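Local coordinates for lipoprotein (Colwellia psychrerythraea, PDB 3O0Y) that is of unknown function but belongs to the mostly helical DUF885 family, related to metallopeptidases of the MA clan, and is probably a membrane-anchored lipoprotein, at residues V151-Q156 / H218-V223; N222-K227 / S241-V246; D311-I316 / F503-L508; Q499-R504 / G555-M560. All coordinates share one frame; numbering follows the deposited sequence.

Interaction 1. Residues V151-Q156 / H218-V223; sequences VMQNDQ and HPFVNV
F220, whose ring reaches across to M152 and Q153, is fixed at its backbone by a nearly straight bond: its N donates to ND1 of H218 over 3.0 Å, with an N-H...acceptor angle of 169°. H218 is the N-cap of helix 219-228, and its imidazole takes up one of the first-turn N-H groups that lack a backbone acceptor in any helix. The donor is tilted slightly out of the imidazole plane, while CD of P219 covers one face of that ring. This capped end packs against the last turn of helix 144-154, and Q153 does most of the joining. From CG its chain runs on extended (chi2 169°), and the amide ends up almost perpendicular to the F220 ring, the planes 80° apart. NE2 of Q153 lies over one face of the ring toward the rim, 3.5 Å from CD1 of F220. OE1 of Q153 instead meets P219, 3.8 Å from its CB. An alanine in place of Q153 would probably open a gap over that face of F220 and beside P219, with only the 4.1 Å contact of Q153 CB with V223 CG2 left from this side chain. M152 comes in at the ring's edge, its CB 4.0 Å from F220 CE1. Its SD stands obliquely, 5.2 Å from the centroid of the F220 ring, in a Met-aromatic contact. L171 of helix 161-172 touches both M152 and F220. Further along, CG1 of V223 rests 3.6 Å from Q153 O, the same carbonyl oxygen that accepts a hydrogen bond from K227 NZ.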
# COMPACT_ATOMS: atom_id res chain seq x y z
N VAL A 151 -4.19 -1.67 12.91
CA VAL A 151 -3.28 -2.76 13.29
C VAL A 151 -3.78 -3.43 14.57
O VAL A 151 -3.77 -4.66 14.70
CB VAL A 151 -1.82 -2.32 13.40
CG1 VAL A 151 -0.93 -3.43 14.07
CG2 VAL A 151 -1.25 -1.93 12.02
N MET A 152 -4.12 -2.58 15.53
CA MET A 152 -4.56 -3.08 16.83
C MET A 152 -5.82 -3.93 16.69
O MET A 152 -5.97 -4.93 17.38
CB MET A 152 -4.77 -1.92 17.81
CG MET A 152 -3.48 -1.25 18.32
SD MET A 152 -3.69 0.07 19.58
CE MET A 152 -4.46 -1.03 20.88
N GLN A 153 -6.72 -3.60 15.75
CA GLN A 153 -7.98 -4.28 15.66
C GLN A 153 -7.88 -5.50 14.75
O GLN A 153 -8.66 -6.44 14.89
CB GLN A 153 -9.08 -3.33 15.18
CG GLN A 153 -9.42 -2.24 16.17
CD GLN A 153 -10.30 -1.16 15.60
OE1 GLN A 153 -10.95 -1.33 14.57
NE2 GLN A 153 -10.24 0.02 16.23
N ASN A 154 -6.91 -5.52 13.86
CA ASN A 154 -6.80 -6.62 12.91
C ASN A 154 -5.67 -7.57 13.13
O ASN A 154 -5.80 -8.75 12.85
CB ASN A 154 -6.71 -6.01 11.48
CG ASN A 154 -8.05 -5.50 11.05
OD1 ASN A 154 -8.92 -6.29 10.65
ND2 ASN A 154 -8.29 -4.22 11.28
N ASP A 155 -4.50 -7.05 13.44
CA ASP A 155 -3.30 -7.84 13.42
C ASP A 155 -2.81 -8.22 14.81
O ASP A 155 -2.07 -9.18 14.95
CB ASP A 155 -2.19 -7.02 12.74
CG ASP A 155 -2.55 -6.63 11.31
OD1 ASP A 155 -2.86 -7.52 10.51
OD2 ASP A 155 -2.46 -5.42 11.01
N GLN A 156 -3.17 -7.47 15.83
CA GLN A 156 -2.68 -7.75 17.16
C GLN A 156 -3.42 -8.93 17.77
O GLN A 156 -4.64 -8.92 17.86
CB GLN A 156 -2.88 -6.50 18.03
CG GLN A 156 -2.27 -6.65 19.40
CD GLN A 156 -2.14 -5.39 20.21
OE1 GLN A 156 -2.08 -5.45 21.47
NE2 GLN A 156 -1.99 -4.29 19.57
N HIS A 218 -17.45 1.61 20.85
CA HIS A 218 -16.39 1.88 19.90
C HIS A 218 -15.85 0.56 19.32
O HIS A 218 -15.78 -0.49 20.01
CB HIS A 218 -15.28 2.66 20.58
CG HIS A 218 -14.33 3.30 19.61
ND1 HIS A 218 -13.21 2.64 19.12
CD2 HIS A 218 -14.36 4.52 19.02
CE1 HIS A 218 -12.61 3.44 18.24
NE2 HIS A 218 -13.28 4.59 18.17
N PRO A 219 -15.32 0.61 18.06
CA PRO A 219 -14.74 -0.64 17.57
C PRO A 219 -13.61 -1.20 18.40
O PRO A 219 -13.42 -2.42 18.42
CB PRO A 219 -14.26 -0.25 16.17
CG PRO A 219 -15.22 0.78 15.74
CD PRO A 219 -15.56 1.57 16.95
N PHE A 220 -12.84 -0.36 19.05
CA PHE A 220 -11.79 -0.90 19.94
C PHE A 220 -12.40 -1.87 20.97
O PHE A 220 -11.79 -2.88 21.32
CB PHE A 220 -11.09 0.23 20.69
CG PHE A 220 -9.85 0.82 19.99
CD1 PHE A 220 -8.86 0.04 19.45
CD2 PHE A 220 -9.67 2.21 19.99
CE1 PHE A 220 -7.71 0.63 18.89
CE2 PHE A 220 -8.55 2.79 19.44
CZ PHE A 220 -7.57 1.99 18.89
N VAL A 221 -13.54 -1.49 21.56
CA VAL A 221 -14.30 -2.37 22.50
C VAL A 221 -14.95 -3.57 21.81
O VAL A 221 -14.82 -4.70 22.26
CB VAL A 221 -15.40 -1.60 23.20
CG1 VAL A 221 -16.10 -2.55 24.22
CG2 VAL A 221 -14.81 -0.35 23.85
N ASN A 222 -15.68 -3.34 20.73
CA ASN A 222 -16.39 -4.43 20.06
C ASN A 222 -15.47 -5.52 19.48
O ASN A 222 -15.77 -6.72 19.56
CB ASN A 222 -17.36 -3.85 19.01
CG ASN A 222 -18.57 -3.10 19.63
OD1 ASN A 222 -19.15 -2.21 19.00
ND2 ASN A 222 -18.96 -3.49 20.80
N VAL A 223 -14.34 -5.12 18.90
CA VAL A 223 -13.35 -6.07 18.48
C VAL A 223 -12.81 -6.84 19.65
O VAL A 223 -12.66 -8.04 19.61
CB VAL A 223 -12.17 -5.34 17.75
CG1 VAL A 223 -11.01 -6.34 17.56
CG2 VAL A 223 -12.75 -4.71 16.41

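Interaction 2. Residues N222-K227 / S241-V246; sequences NVFREK and SLITQV
The ring of F224 carries CG2 of V246 over the centre of one face, 3.6 Å from the centroid and only 4° off the normal, a well-centred CH-pi contact. At its edge, near the ring plane, lie CB of L242, 3.8 Å from F224 CZ, and CG1 of I243, 3.8 Å from F224 CE2. The two helices, 219-228 and 236-268, follow each other in the chain and pack as an antiparallel helical hairpin; the axes of the two short segments come within 10.0 Å, with 165° between their directions. CG of F224 is anti to the backbone N (chi1 -174°), which starts the ring off toward helix 236-268. There it also meets the ring of Y167 from helix 161-172, which adds a third wall. An alanine in place of F224 would probably leave V246 CG2 and the side chains of L242 and I243 facing a gap where the ring had filled the seam. Beside the aromatic, R225 crosses I243 at about a right angle and covers it with its aliphatic part, CG lying 4.0 Å from I243 CD1. NH1 of its guanidinium donates to the backbone O of E216, while NE of R225 lies 4.0 Å from I243 CG2.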
# COMPACT_ATOMS: atom_id res chain seq x y z
N ASN A 222 -15.68 -3.34 20.73
CA ASN A 222 -16.39 -4.43 20.06
C ASN A 222 -15.47 -5.52 19.48
O ASN A 222 -15.77 -6.72 19.56
CB ASN A 222 -17.36 -3.85 19.01
CG ASN A 222 -18.57 -3.10 19.63
OD1 ASN A 222 -19.15 -2.21 19.00
ND2 ASN A 222 -18.96 -3.49 20.80
N VAL A 223 -14.34 -5.12 18.90
CA VAL A 223 -13.35 -6.07 18.48
C VAL A 223 -12.81 -6.84 19.65
O VAL A 223 -12.66 -8.04 19.61
CB VAL A 223 -12.17 -5.34 17.75
CG1 VAL A 223 -11.01 -6.34 17.56
CG2 VAL A 223 -12.75 -4.71 16.41
N PHE A 224 -12.47 -6.14 20.72
CA PHE A 224 -11.98 -6.82 21.87
C PHE A 224 -13.04 -7.82 22.41
O PHE A 224 -12.70 -8.98 22.75
CB PHE A 224 -11.62 -5.82 22.95
CG PHE A 224 -10.96 -6.46 24.12
CD1 PHE A 224 -9.62 -6.67 24.15
CD2 PHE A 224 -11.72 -6.88 25.21
CE1 PHE A 224 -9.01 -7.25 25.28
CE2 PHE A 224 -11.14 -7.48 26.32
CZ PHE A 224 -9.80 -7.68 26.36
N ARG A 225 -14.32 -7.43 22.41
CA ARG A 225 -15.34 -8.35 22.92
C ARG A 225 -15.39 -9.62 22.06
O ARG A 225 -15.57 -10.70 22.58
CB ARG A 225 -16.73 -7.72 22.91
CG ARG A 225 -17.00 -6.66 23.89
CD ARG A 225 -18.46 -6.06 23.69
NE ARG A 225 -18.87 -5.31 24.86
CZ ARG A 225 -19.12 -4.00 24.89
NH1 ARG A 225 -19.11 -3.26 23.75
NH2 ARG A 225 -19.47 -3.45 26.04
N GLU A 226 -15.31 -9.47 20.75
CA GLU A 226 -15.43 -10.62 19.87
C GLU A 226 -14.25 -11.57 20.00
O GLU A 226 -14.42 -12.79 20.07
CB GLU A 226 -15.59 -10.21 18.41
CG GLU A 226 -15.45 -11.47 17.48
CD GLU A 226 -16.04 -11.36 16.06
OE1 GLU A 226 -16.61 -10.29 15.69
OE2 GLU A 226 -15.92 -12.38 15.31
N LYS A 227 -13.05 -11.03 20.13
CA LYS A 227 -11.85 -11.85 20.29
C LYS A 227 -11.72 -12.46 21.69
O LYS A 227 -11.46 -13.67 21.80
CB LYS A 227 -10.62 -11.02 19.91
CG LYS A 227 -10.66 -10.69 18.43
CD LYS A 227 -9.34 -10.13 17.87
CE LYS A 227 -9.45 -9.72 16.38
NZ LYS A 227 -8.15 -9.26 15.76
N SER A 241 -14.18 -8.27 33.21
CA SER A 241 -13.28 -7.29 33.82
C SER A 241 -12.33 -6.68 32.79
O SER A 241 -12.05 -5.47 32.81
CB SER A 241 -12.41 -7.95 34.89
OG SER A 241 -11.43 -7.03 35.38
N LEU A 242 -11.82 -7.51 31.91
CA LEU A 242 -10.92 -6.95 30.84
C LEU A 242 -11.68 -6.00 29.87
O LEU A 242 -11.18 -4.93 29.53
CB LEU A 242 -10.23 -8.09 30.11
CG LEU A 242 -9.18 -8.88 30.91
CD1 LEU A 242 -8.91 -10.26 30.29
CD2 LEU A 242 -7.90 -8.13 31.02
N ILE A 243 -12.91 -6.34 29.50
CA ILE A 243 -13.73 -5.49 28.65
C ILE A 243 -13.96 -4.14 29.32
O ILE A 243 -13.83 -3.09 28.69
CB ILE A 243 -15.06 -6.21 28.30
CG1 ILE A 243 -14.79 -7.41 27.40
CG2 ILE A 243 -16.05 -5.27 27.63
CD1 ILE A 243 -15.94 -8.34 27.35
N THR A 244 -14.26 -4.15 30.62
CA THR A 244 -14.39 -2.91 31.37
C THR A 244 -13.14 -2.05 31.34
O THR A 244 -13.22 -0.81 31.24
CB THR A 244 -14.81 -3.19 32.84
OG1 THR A 244 -16.03 -3.94 32.78
CG2 THR A 244 -14.99 -1.87 33.63
N GLN A 245 -11.99 -2.71 31.46
CA GLN A 245 -10.70 -2.03 31.39
C GLN A 245 -10.46 -1.40 30.01
O GLN A 245 -9.97 -0.25 29.92
CB GLN A 245 -9.58 -3.00 31.73
CG GLN A 245 -9.50 -3.32 33.21
CD GLN A 245 -8.41 -4.33 33.48
OE1 GLN A 245 -7.22 -4.05 33.28
NE2 GLN A 245 -8.80 -5.51 33.97
N VAL A 246 -10.88 -2.07 28.97
CA VAL A 246 -10.78 -1.56 27.61
C VAL A 246 -11.68 -0.37 27.45
O VAL A 246 -11.22 0.66 26.98
CB VAL A 246 -11.09 -2.62 26.53
CG1 VAL A 246 -11.23 -1.93 25.11
CG2 VAL A 246 -9.93 -3.69 26.53

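Interaction 3. Residues D311-I316 / F503-L508; sequences DEVARI and FRAVRL. With SO4 (sulfate ion), chain D.
V313 and V506 touch through a single methyl each, CG2 to CG2 at 3.6 Å, and in both valines that methyl is anti to the carbonyl carbon. CB of A505 fits in alongside, 3.7 Å from CB of E312 and 4.0 Å from CD1 of I316. E312 turns away beyond that point: a bend at chi2 (-71°) swings CD off the neighbouring helix and toward R315, one turn's reach along its own. R315 grips the E312 carboxylate side-on, NE to OE2 at 3.0 Å and NH2 to OE1 at 2.8 Å, each oxygen lying close to the guanidinium plane and met on its syn side. The pairing of helices 302-326 and 491-515 is antiparallel, 157° between the segments, and the small A505 at the interface suits axes only 8.5 Å apart. On helix 491-515, R507 is extended from CG to NE (chi2 -177°), and its guanidinium presents its edge to a sulfate, probably from the crystallisation liquor. NH1 of R507 donates to sulfate O1 at 3.0 Å and NH2 to O4 at 2.9 Å. E542 forms a salt bridge with the same NH2, while CD2 of F503 lies over one guanidinium face of R507, toward its rim.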
# COMPACT_ATOMS: atom_id res chain seq x y z
N ASP A 311 0.18 9.28 -23.54
CA ASP A 311 0.29 8.30 -24.60
C ASP A 311 -0.32 6.98 -24.25
O ASP A 311 -0.90 6.34 -25.11
CB ASP A 311 1.74 8.07 -25.04
CG ASP A 311 2.43 9.41 -25.53
OD1 ASP A 311 1.70 10.33 -25.98
OD2 ASP A 311 3.69 9.48 -25.50
N GLU A 312 -0.16 6.56 -23.01
CA GLU A 312 -0.78 5.28 -22.58
C GLU A 312 -2.33 5.35 -22.55
O GLU A 312 -3.01 4.40 -22.90
CB GLU A 312 -0.25 4.85 -21.22
CG GLU A 312 1.15 4.29 -21.30
CD GLU A 312 1.15 2.90 -22.01
OE1 GLU A 312 0.67 1.94 -21.37
OE2 GLU A 312 1.48 2.82 -23.23
N VAL A 313 -2.87 6.49 -22.14
CA VAL A 313 -4.33 6.68 -22.12
C VAL A 313 -4.83 6.57 -23.54
O VAL A 313 -5.84 5.92 -23.78
CB VAL A 313 -4.71 8.08 -21.50
CG1 VAL A 313 -6.12 8.49 -21.91
CG2 VAL A 313 -4.53 8.08 -19.89
N ALA A 314 -4.13 7.17 -24.51
CA ALA A 314 -4.57 7.14 -25.89
C ALA A 314 -4.52 5.71 -26.37
O ALA A 314 -5.45 5.22 -27.05
CB ALA A 314 -3.72 8.03 -26.79
N ARG A 315 -3.44 5.00 -26.02
CA ARG A 315 -3.23 3.65 -26.57
C ARG A 315 -4.30 2.68 -26.05
O ARG A 315 -4.96 1.98 -26.80
CB ARG A 315 -1.86 3.13 -26.17
CG ARG A 315 -1.57 1.71 -26.67
CD ARG A 315 -0.27 1.15 -26.14
NE ARG A 315 -0.27 0.91 -24.68
CZ ARG A 315 -0.84 -0.09 -24.03
NH1 ARG A 315 -1.48 -1.08 -24.66
NH2 ARG A 315 -0.66 -0.15 -22.72
N ILE A 316 -4.48 2.71 -24.73
CA ILE A 316 -5.38 1.73 -24.07
C ILE A 316 -6.84 2.01 -24.46
O ILE A 316 -7.63 1.08 -24.74
CB ILE A 316 -5.20 1.75 -22.56
CG1 ILE A 316 -3.77 1.32 -22.16
CG2 ILE A 316 -6.21 0.75 -21.86
CD1 ILE A 316 -3.47 1.74 -20.69
N PHE A 503 -6.98 3.08 -15.92
CA PHE A 503 -7.07 3.86 -14.69
C PHE A 503 -5.66 4.20 -14.20
O PHE A 503 -5.41 5.31 -13.73
CB PHE A 503 -7.87 3.04 -13.66
CG PHE A 503 -8.31 3.83 -12.49
CD1 PHE A 503 -9.50 4.51 -12.54
CD2 PHE A 503 -7.53 3.92 -11.37
CE1 PHE A 503 -9.95 5.30 -11.42
CE2 PHE A 503 -7.96 4.70 -10.25
CZ PHE A 503 -9.18 5.36 -10.29
N ARG A 504 -4.75 3.24 -14.29
CA ARG A 504 -3.42 3.44 -13.83
C ARG A 504 -2.58 4.34 -14.77
O ARG A 504 -1.67 5.02 -14.32
CB ARG A 504 -2.73 2.13 -13.52
CG ARG A 504 -3.05 1.64 -12.14
CD ARG A 504 -3.87 0.49 -12.14
NE ARG A 504 -4.43 0.14 -10.81
CZ ARG A 504 -5.70 0.02 -10.59
NH1 ARG A 504 -6.59 0.33 -11.55
NH2 ARG A 504 -6.10 -0.33 -9.36
N ALA A 505 -2.91 4.38 -16.05
CA ALA A 505 -2.32 5.35 -16.97
C ALA A 505 -2.82 6.75 -16.62
O ALA A 505 -2.02 7.72 -16.56
CB ALA A 505 -2.66 4.93 -18.40
N VAL A 506 -4.12 6.87 -16.37
CA VAL A 506 -4.66 8.16 -15.90
C VAL A 506 -3.94 8.67 -14.67
O VAL A 506 -3.72 9.89 -14.53
CB VAL A 506 -6.20 8.09 -15.71
CG1 VAL A 506 -6.77 9.33 -15.01
CG2 VAL A 506 -6.88 7.92 -17.11
N ARG A 507 -3.58 7.76 -13.74
CA ARG A 507 -2.83 8.12 -12.56
C ARG A 507 -1.54 8.85 -12.89
O ARG A 507 -1.21 9.83 -12.22
CB ARG A 507 -2.53 6.90 -11.70
CG ARG A 507 -3.69 6.46 -10.89
CD ARG A 507 -3.35 5.28 -9.97
NE ARG A 507 -4.40 5.04 -9.00
CZ ARG A 507 -4.57 3.88 -8.33
NH1 ARG A 507 -3.70 2.88 -8.48
NH2 ARG A 507 -5.60 3.74 -7.50
N LEU A 508 -0.83 8.45 -13.93
CA LEU A 508 0.40 9.18 -14.34
C LEU A 508 0.08 10.64 -14.71
O LEU A 508 0.80 11.62 -14.37
CB LEU A 508 1.05 8.50 -15.54
CG LEU A 508 1.61 7.09 -15.30
CD1 LEU A 508 2.36 6.76 -16.61
CD2 LEU A 508 2.56 7.02 -14.07
S SO4 D . -4.73 0.36 -5.82
O1 SO4 D . -4.51 0.24 -7.29
O2 SO4 D . -5.66 -0.65 -5.44
O3 SO4 D . -3.51 0.10 -5.04
O4 SO4 D . -5.08 1.71 -5.47

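Interaction 4. Residues Q499-R504 / G555-M560; sequences QAELFR and GYKLGM. With SO4 (sulfate ion), chain D.
K557 and E501 form a salt bridge, NZ donating to OE2 over 2.7 Å by way of the carboxylate's anti lone pair. The two side chains cross at about a right angle. Neither charge relies on the other alone: K557 NZ also pairs with E312 and E501 OE2 with R315, both from helix 302-326, so positive and negative groups alternate. At the opposite end of the contact, a sulfate links the helices. R504 NH2 donates to its O1 at 2.7 Å, the oxygen that R507 also uses, and Y556 OH donates to its O3 at 2.7 Å. With R545 a further donor, this is a small anion-binding site, although the sulfate itself probably came from the crystallisation liquor. R504 is bent at an unusual chi2 of 110°, and its NH1 reaches back to A500 O at 3.0 Å. The N of R504 donates to that same oxygen from the opposite face of the carbonyl plane. Segments 499-504 and 555-560, on helices 491-515 and 555-574, run nearly crosswise, 103° between their directions, within the helical body of this DUF885 protein. A water bridges them, donating to R504 O at 2.8 Å and accepting from K557 N at 2.9 Å, an N-H too early in its helix for a backbone acceptor within it. Around this lies the packing. CG of R504 rests 3.6 Å from Y556 CB, the guanidinium and phenol planes standing 75° apart, and CG of K557 sits 3.6 Å from R504 O.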
# COMPACT_ATOMS: atom_id res chain seq x y z
N GLN A 499 -9.84 -1.41 -18.52
CA GLN A 499 -10.27 -0.26 -17.77
C GLN A 499 -9.38 -0.00 -16.56
O GLN A 499 -9.05 1.15 -16.28
CB GLN A 499 -11.67 -0.42 -17.27
CG GLN A 499 -12.23 0.78 -16.59
CD GLN A 499 -13.67 0.53 -16.11
OE1 GLN A 499 -14.00 -0.59 -15.66
NE2 GLN A 499 -14.50 1.59 -16.14
N ALA A 500 -9.00 -1.06 -15.89
CA ALA A 500 -8.10 -0.97 -14.68
C ALA A 500 -6.70 -0.50 -15.15
O ALA A 500 -6.06 0.27 -14.47
CB ALA A 500 -8.06 -2.31 -13.97
N GLU A 501 -6.25 -0.94 -16.32
CA GLU A 501 -4.94 -0.50 -16.86
C GLU A 501 -4.97 0.99 -17.22
O GLU A 501 -4.06 1.77 -16.88
CB GLU A 501 -4.54 -1.35 -18.04
CG GLU A 501 -3.08 -1.09 -18.43
CD GLU A 501 -2.67 -1.72 -19.74
OE1 GLU A 501 -3.38 -2.63 -20.26
OE2 GLU A 501 -1.54 -1.37 -20.21
N LEU A 502 -6.07 1.35 -17.89
CA LEU A 502 -6.39 2.73 -18.25
C LEU A 502 -6.41 3.59 -17.01
O LEU A 502 -5.82 4.67 -17.02
CB LEU A 502 -7.74 2.78 -18.96
CG LEU A 502 -8.16 4.22 -19.34
CD1 LEU A 502 -7.17 4.96 -20.26
CD2 LEU A 502 -9.55 4.12 -20.02
N PHE A 503 -6.98 3.08 -15.92
CA PHE A 503 -7.07 3.86 -14.69
C PHE A 503 -5.66 4.20 -14.20
O PHE A 503 -5.41 5.31 -13.73
CB PHE A 503 -7.87 3.04 -13.66
CG PHE A 503 -8.31 3.83 -12.49
CD1 PHE A 503 -9.50 4.51 -12.54
CD2 PHE A 503 -7.53 3.92 -11.37
CE1 PHE A 503 -9.95 5.30 -11.42
CE2 PHE A 503 -7.96 4.70 -10.25
CZ PHE A 503 -9.18 5.36 -10.29
N ARG A 504 -4.75 3.24 -14.29
CA ARG A 504 -3.42 3.44 -13.83
C ARG A 504 -2.58 4.34 -14.77
O ARG A 504 -1.67 5.02 -14.32
CB ARG A 504 -2.73 2.13 -13.52
CG ARG A 504 -3.05 1.64 -12.14
CD ARG A 504 -3.87 0.49 -12.14
NE ARG A 504 -4.43 0.14 -10.81
CZ ARG A 504 -5.70 0.02 -10.59
NH1 ARG A 504 -6.59 0.33 -11.55
NH2 ARG A 504 -6.10 -0.33 -9.36
N GLY A 555 3.81 4.55 -9.35
CA GLY A 555 4.49 3.27 -9.32
C GLY A 555 3.91 2.24 -10.20
O GLY A 555 4.62 1.36 -10.78
N TYR A 556 2.60 2.32 -10.32
CA TYR A 556 1.80 1.27 -10.97
C TYR A 556 2.23 1.16 -12.43
O TYR A 556 2.71 0.10 -12.89
CB TYR A 556 0.29 1.60 -10.92
CG TYR A 556 -0.26 1.66 -9.54
CD1 TYR A 556 -0.89 0.56 -8.98
CD2 TYR A 556 -0.08 2.80 -8.73
CE1 TYR A 556 -1.27 0.57 -7.70
CE2 TYR A 556 -0.51 2.81 -7.44
CZ TYR A 556 -1.05 1.69 -6.90
OH TYR A 556 -1.47 1.70 -5.59
N LYS A 557 2.04 2.22 -13.20
CA LYS A 557 2.41 2.16 -14.61
C LYS A 557 3.93 2.21 -14.80
O LYS A 557 4.42 1.60 -15.73
CB LYS A 557 1.70 3.22 -15.45
CG LYS A 557 0.47 2.69 -16.08
CD LYS A 557 0.92 1.85 -17.30
CE LYS A 557 -0.16 1.04 -17.91
NZ LYS A 557 0.30 0.28 -19.19
N LEU A 558 4.68 3.05 -14.09
CA LEU A 558 6.13 3.11 -14.38
C LEU A 558 6.78 1.72 -14.12
O LEU A 558 7.63 1.25 -14.88
CB LEU A 558 6.79 4.22 -13.60
CG LEU A 558 6.35 5.60 -14.00
CD1 LEU A 558 7.05 6.66 -13.13
CD2 LEU A 558 6.51 5.84 -15.50
N GLY A 559 6.35 1.03 -13.05
CA GLY A 559 6.88 -0.23 -12.76
C GLY A 559 6.44 -1.26 -13.80
O GLY A 559 7.27 -2.08 -14.23
N MET A 560 5.17 -1.27 -14.20
CA MET A 560 4.68 -2.19 -15.18
C MET A 560 5.42 -2.03 -16.53
O MET A 560 5.84 -3.03 -17.14
CB MET A 560 3.14 -2.09 -15.34
CG MET A 560 2.55 -3.13 -16.29
SD MET A 560 0.95 -2.51 -17.16
CE MET A 560 0.41 -4.06 -17.98
S SO4 D . -4.73 0.36 -5.82
O1 SO4 D . -4.51 0.24 -7.29
O2 SO4 D . -5.66 -0.65 -5.44
O3 SO4 D . -3.51 0.10 -5.04
O4 SO4 D . -5.08 1.71 -5.47
O HOH W 1 0.47 4.58 -12.58

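In the fold
Interactions 1 and 2 share helix 219-228 and touch through a probable hydrogen bond; interactions 3 and 4 share helix 491-515 and are joined by two salt bridges. The two pairs lie on opposite sides of the chain's centre, interactions 1 and 3 with centres about 39 Å apart. Interaction 2, farthest from the centre, is nonetheless buried and largely apolar, built round an aromatic ring. Interaction 1 is only partly buried and mixes an amide, a thioether and a ring. Interactions 3 and 4 are both buried, but interaction 3 has an apolar seam flanked by charges, whereas interaction 4, nearest the centre, is mainly polar. Both meet at the same sulfate.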